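Local coordinates for putative fimbrial associated sortase-like protein (Corynebacterium diphtheriae, PDB 6BWE) that catalyses pilus polymerization as a class C sortase, a cysteine transpeptidase that covalently cross-links pilin subunits, at the interface of chains A and B. Coordinates in Å, arbitrary orientation; residue numbers count along the deposited sequence, not the author numbering. Chains: chain A/B, Putative fimbrial associated sortase-like protein.

Contact 1: the interface of chains A and B. Residues chain A 55, 57-58; chain B 36, 39.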
loop_
_atom_site.group_PDB
_atom_site.type_symbol
_atom_site.label_atom_id
_atom_site.label_comp_id
_atom_site.label_asym_id
_atom_site.label_seq_id
_atom_site.Cartn_x
_atom_site.Cartn_y
_atom_site.Cartn_z
ATOM N N SER A 55 -9.627 8.997 0.809
ATOM C CA SER A 55 -10.151 10.257 0.352
ATOM C C SER A 55 -9.703 10.320 -1.103
ATOM O O SER A 55 -8.541 10.015 -1.414
ATOM C CB SER A 55 -9.613 11.430 1.146
ATOM O OG SER A 55 -9.823 12.633 0.459
ATOM N N ASN A 57 -9.536 12.995 -2.651
ATOM C CA ASN A 57 -8.798 14.250 -2.792
ATOM C C ASN A 57 -7.336 14.184 -2.340
ATOM O O ASN A 57 -6.593 15.165 -2.508
ATOM C CB ASN A 57 -9.522 15.383 -2.037
ATOM C CG ASN A 57 -10.966 15.548 -2.499
ATOM O OD1 ASN A 57 -11.907 15.442 -1.702
ATOM N ND2 ASN A 57 -11.147 15.763 -3.803
ATOM N N SER A 58 -6.899 13.049 -1.799
ATOM C CA SER A 58 -5.482 12.886 -1.449
ATOM C C SER A 58 -4.589 12.960 -2.690
ATOM O O SER A 58 -5.012 12.575 -3.803
ATOM C CB SER A 58 -5.292 11.574 -0.672
ATOM O OG SER A 58 -5.368 10.447 -1.521
ATOM N N GLN B 36 -4.938 13.457 5.717
ATOM C CA GLN B 36 -5.506 13.215 4.418
ATOM C C GLN B 36 -4.587 12.307 3.585
ATOM O O GLN B 36 -5.079 11.391 2.955
ATOM C CB GLN B 36 -5.816 14.530 3.669
ATOM C CG GLN B 36 -6.491 14.257 2.309
ATOM C CD GLN B 36 -6.704 15.517 1.489
ATOM O OE1 GLN B 36 -7.809 15.787 1.027
ATOM N NE2 GLN B 36 -5.641 16.288 1.303
ATOM N N THR B 39 -5.105 8.633 4.498
ATOM C CA THR B 39 -6.290 7.930 3.980
ATOM C C THR B 39 -5.974 7.204 2.665
ATOM O O THR B 39 -6.683 6.273 2.288
ATOM C CB THR B 39 -7.489 8.867 3.704
ATOM O OG1 THR B 39 -7.189 9.769 2.610
ATOM C CG2 THR B 39 -7.884 9.651 4.941
#
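The backbone amide of A:Ser55 reaches across to the side-chain hydroxyl of B:Thr39, and this hydrogen bond joins the two sortase chains here. A:Ser55 N donates to B:Thr39 OG1 over 3.1 Å, with an angle of 155° at the hydrogen, close enough to straight for a well-formed bond. The same hydroxyl donates within its own chain: B:Thr39 OG1 lies 2.7 Å from B:Gln36 O, in the plane of that carbonyl. Its torsion explains the double use, because chi1 of 67° sets OG1 between the backbone N and carbonyl carbon and turns it back toward the preceding helical turn. The hydroxyl thus accepts from the loop amide and donates to the helix carbonyl.

Bonds inside chain A shape the loop that is presented. A:Asn57 N donates to A:Ser55 OG at 3.1 Å, and A:Ser58 OG donates to A:Ser55 O at 3.2 Å, so A:Ser55 is held through both its side chain and its carbonyl.

Van der Waals contacts add to the polar ones. The extended side chain of B:Gln36 runs alongside the loop, its CG anti to the backbone N (chi1 -177°). At its end OE1 comes 3.5 Å from A:Asn57 CB, while its CD lies 4.0 Å from A:Asn57 O. Nearer the helix, A:Ser58 CB sits 3.6 Å from B:Gln36 O.

In the fold, B:Gln36 and B:Thr39 occupy the last turn of helix 24-39, and the chain A residues belong to the loop just before helix 59-66; the helix end of one copy thus meets the inter-helix loop of the other.

Contact 2: the interface of chains A and B. Residues chain A 36-37, 39-40, 60, 63; chain B 58, 60, 109.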
loop_
_atom_site.group_PDB
_atom_site.type_symbol
_atom_site.label_atom_id
_atom_site.label_comp_id
_atom_site.label_asym_id
_atom_site.label_seq_id
_atom_site.Cartn_x
_atom_site.Cartn_y
_atom_site.Cartn_z
ATOM N N GLN A 36 5.830 3.581 -13.487
ATOM C CA GLN A 36 6.379 4.445 -12.433
ATOM C C GLN A 36 5.412 4.547 -11.212
ATOM O O GLN A 36 5.837 4.411 -10.035
ATOM C CB GLN A 36 6.674 5.838 -12.985
ATOM C CG GLN A 36 7.169 6.808 -11.914
ATOM C CD GLN A 36 7.592 8.158 -12.428
ATOM O OE1 GLN A 36 8.772 8.550 -12.337
ATOM N NE2 GLN A 36 6.643 8.900 -12.922
ATOM N N TYR A 37 4.128 4.770 -11.492
ATOM C CA TYR A 37 3.100 4.785 -10.453
ATOM C C TYR A 37 3.173 3.478 -9.640
ATOM O O TYR A 37 3.228 3.503 -8.399
ATOM C CB TYR A 37 1.686 5.016 -11.026
ATOM C CG TYR A 37 0.613 4.801 -9.993
ATOM C CD1 TYR A 37 0.198 5.818 -9.172
ATOM C CD2 TYR A 37 0.097 3.524 -9.768
ATOM C CE1 TYR A 37 -0.731 5.602 -8.169
ATOM C CE2 TYR A 37 -0.832 3.292 -8.770
ATOM C CZ TYR A 37 -1.247 4.311 -7.971
ATOM O OH TYR A 37 -2.182 4.053 -6.987
ATOM N N THR A 39 5.582 1.535 -8.933
ATOM C CA THR A 39 6.708 1.447 -7.981
ATOM C C THR A 39 6.341 1.985 -6.619
ATOM O O THR A 39 6.979 1.619 -5.619
ATOM C CB THR A 39 7.973 2.164 -8.462
ATOM O OG1 THR A 39 7.764 3.583 -8.486
ATOM C CG2 THR A 39 8.430 1.653 -9.812
ATOM N N SER A 40 5.345 2.864 -6.580
ATOM C CA SER A 40 4.864 3.485 -5.331
ATOM C C SER A 40 3.871 2.612 -4.551
ATOM O O SER A 40 3.534 2.937 -3.416
ATOM C CB SER A 40 4.200 4.847 -5.651
ATOM O OG SER A 40 2.863 4.682 -6.155
ATOM N N PRO A 60 -2.060 11.012 -3.570
ATOM C CA PRO A 60 -1.879 9.720 -4.263
ATOM C C PRO A 60 -3.102 9.263 -5.028
ATOM O O PRO A 60 -2.930 8.675 -6.101
ATOM C CB PRO A 60 -1.569 8.749 -3.116
ATOM C CG PRO A 60 -0.870 9.631 -2.109
ATOM C CD PRO A 60 -1.645 10.916 -2.157
ATOM N N ASP A 63 -3.293 11.245 -8.220
ATOM C CA ASP A 63 -2.321 10.741 -9.174
ATOM C C ASP A 63 -2.746 9.429 -9.823
ATOM O O ASP A 63 -2.623 9.270 -11.043
ATOM C CB ASP A 63 -0.952 10.574 -8.532
ATOM C CG ASP A 63 0.121 10.352 -9.553
ATOM O OD1 ASP A 63 0.534 11.341 -10.229
ATOM O OD2 ASP A 63 0.548 9.190 -9.712
ATOM N N SER B 58 7.772 9.187 -8.584
ATOM C CA SER B 58 6.334 8.860 -8.738
ATOM C C SER B 58 5.497 9.940 -8.043
ATOM O O SER B 58 5.954 10.596 -7.058
ATOM C CB SER B 58 6.003 7.483 -8.179
ATOM O OG SER B 58 6.015 7.526 -6.759
ATOM N N PRO B 60 2.809 9.576 -6.043
ATOM C CA PRO B 60 2.562 9.344 -4.605
ATOM C C PRO B 60 3.781 9.546 -3.714
ATOM O O PRO B 60 3.625 10.040 -2.594
ATOM C CB PRO B 60 2.085 7.905 -4.555
ATOM C CG PRO B 60 1.444 7.692 -5.908
ATOM C CD PRO B 60 2.345 8.429 -6.859
ATOM N N TYR B 109 7.962 3.994 4.131
ATOM C CA TYR B 109 7.002 4.356 3.060
ATOM C C TYR B 109 6.015 3.201 2.822
ATOM O O TYR B 109 6.427 2.038 2.711
ATOM C CB TYR B 109 7.732 4.740 1.753
ATOM C CG TYR B 109 6.733 5.038 0.653
ATOM C CD1 TYR B 109 5.990 6.216 0.667
ATOM C CD2 TYR B 109 6.493 4.113 -0.335
ATOM C CE1 TYR B 109 5.019 6.466 -0.304
ATOM C CE2 TYR B 109 5.550 4.342 -1.325
ATOM C CZ TYR B 109 4.812 5.514 -1.305
ATOM O OH TYR B 109 3.878 5.692 -2.315
HETATM O O HOH W 1 7.361 5.445 -6.117
#
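The ring of A:Tyr37 has the pyrrolidine of B:Pro60 at its CD1-CE1 edge, CE1 standing 3.8 Å from B:Pro60 CG, with the two side chains crossing at about a right angle. In this class C sortase interface, A:Ser40 OG lies over one face of the ring, 4.1 Å above its plane and offset toward the rim, on the side toward which the proline is displaced. The second aromatic group, B:Tyr109, turns its phenol to the carbonyl of A:Ser40: OH donates to A:Ser40 O at 3.0 Å. The C=O...donor angle is 124° and the donor is tilted 15° from the carbonyl plane, so the phenol approaches the oxygen from well off the bond axis. The A:Gln36 side chain merely grazes B:Ser58, its CD 4.0 Å from B:Ser58 CA.

Most of the patch comes from helices 24-39 and 59-66 and the loops next to them, whereas B:Tyr109 comes from a loop within the sortase domain. Its apolar centre is B:Pro60, in the first part of helix 59-66. CG of that ring touches A:Ser40 OG, while CD lies 3.5 Å from the carboxylate oxygen OD2 of A:Asp63. On another side, CB of B:Pro60 meets CB of A:Pro60 at 4.0 Å; since like atoms of the two copies touch, the two-fold axis must pass close to this pair.

Intrachain bonds steer the helix end of chain A. A:Ser40 OG, with chi1 of 79°, turns back to donate to A:Tyr37 O at 2.6 Å in the carbonyl plane, which also places it beside B:Pro60. A:Thr39 OG1 similarly donates to A:Gln36 O. Water 1 bridges A:Thr39 OG1 and B:Ser58 OG, the latter at 2.6 Å, where the two hydroxyls do not meet directly.

Contact 1 and contact 2 have centres about 14 Å apart, measured between their C-alpha atoms. They share residue positions with the chains exchanged: Gln36 and Thr39 come from chain B in contact 1 and chain A in contact 2, and Ser58 changes sides accordingly. The end of helix 24-39 and the loop preceding helix 59-66 are thus used reciprocally; Pro60 of helix 59-66 enters in contact 2. The centres lie about 23 and 27 Å from A:His127, so neither patch directly forms the catalytic centre. The chain is the sortase-domain piece of a longer, probably membrane-anchored protein, and its pairing may be a crystal contact.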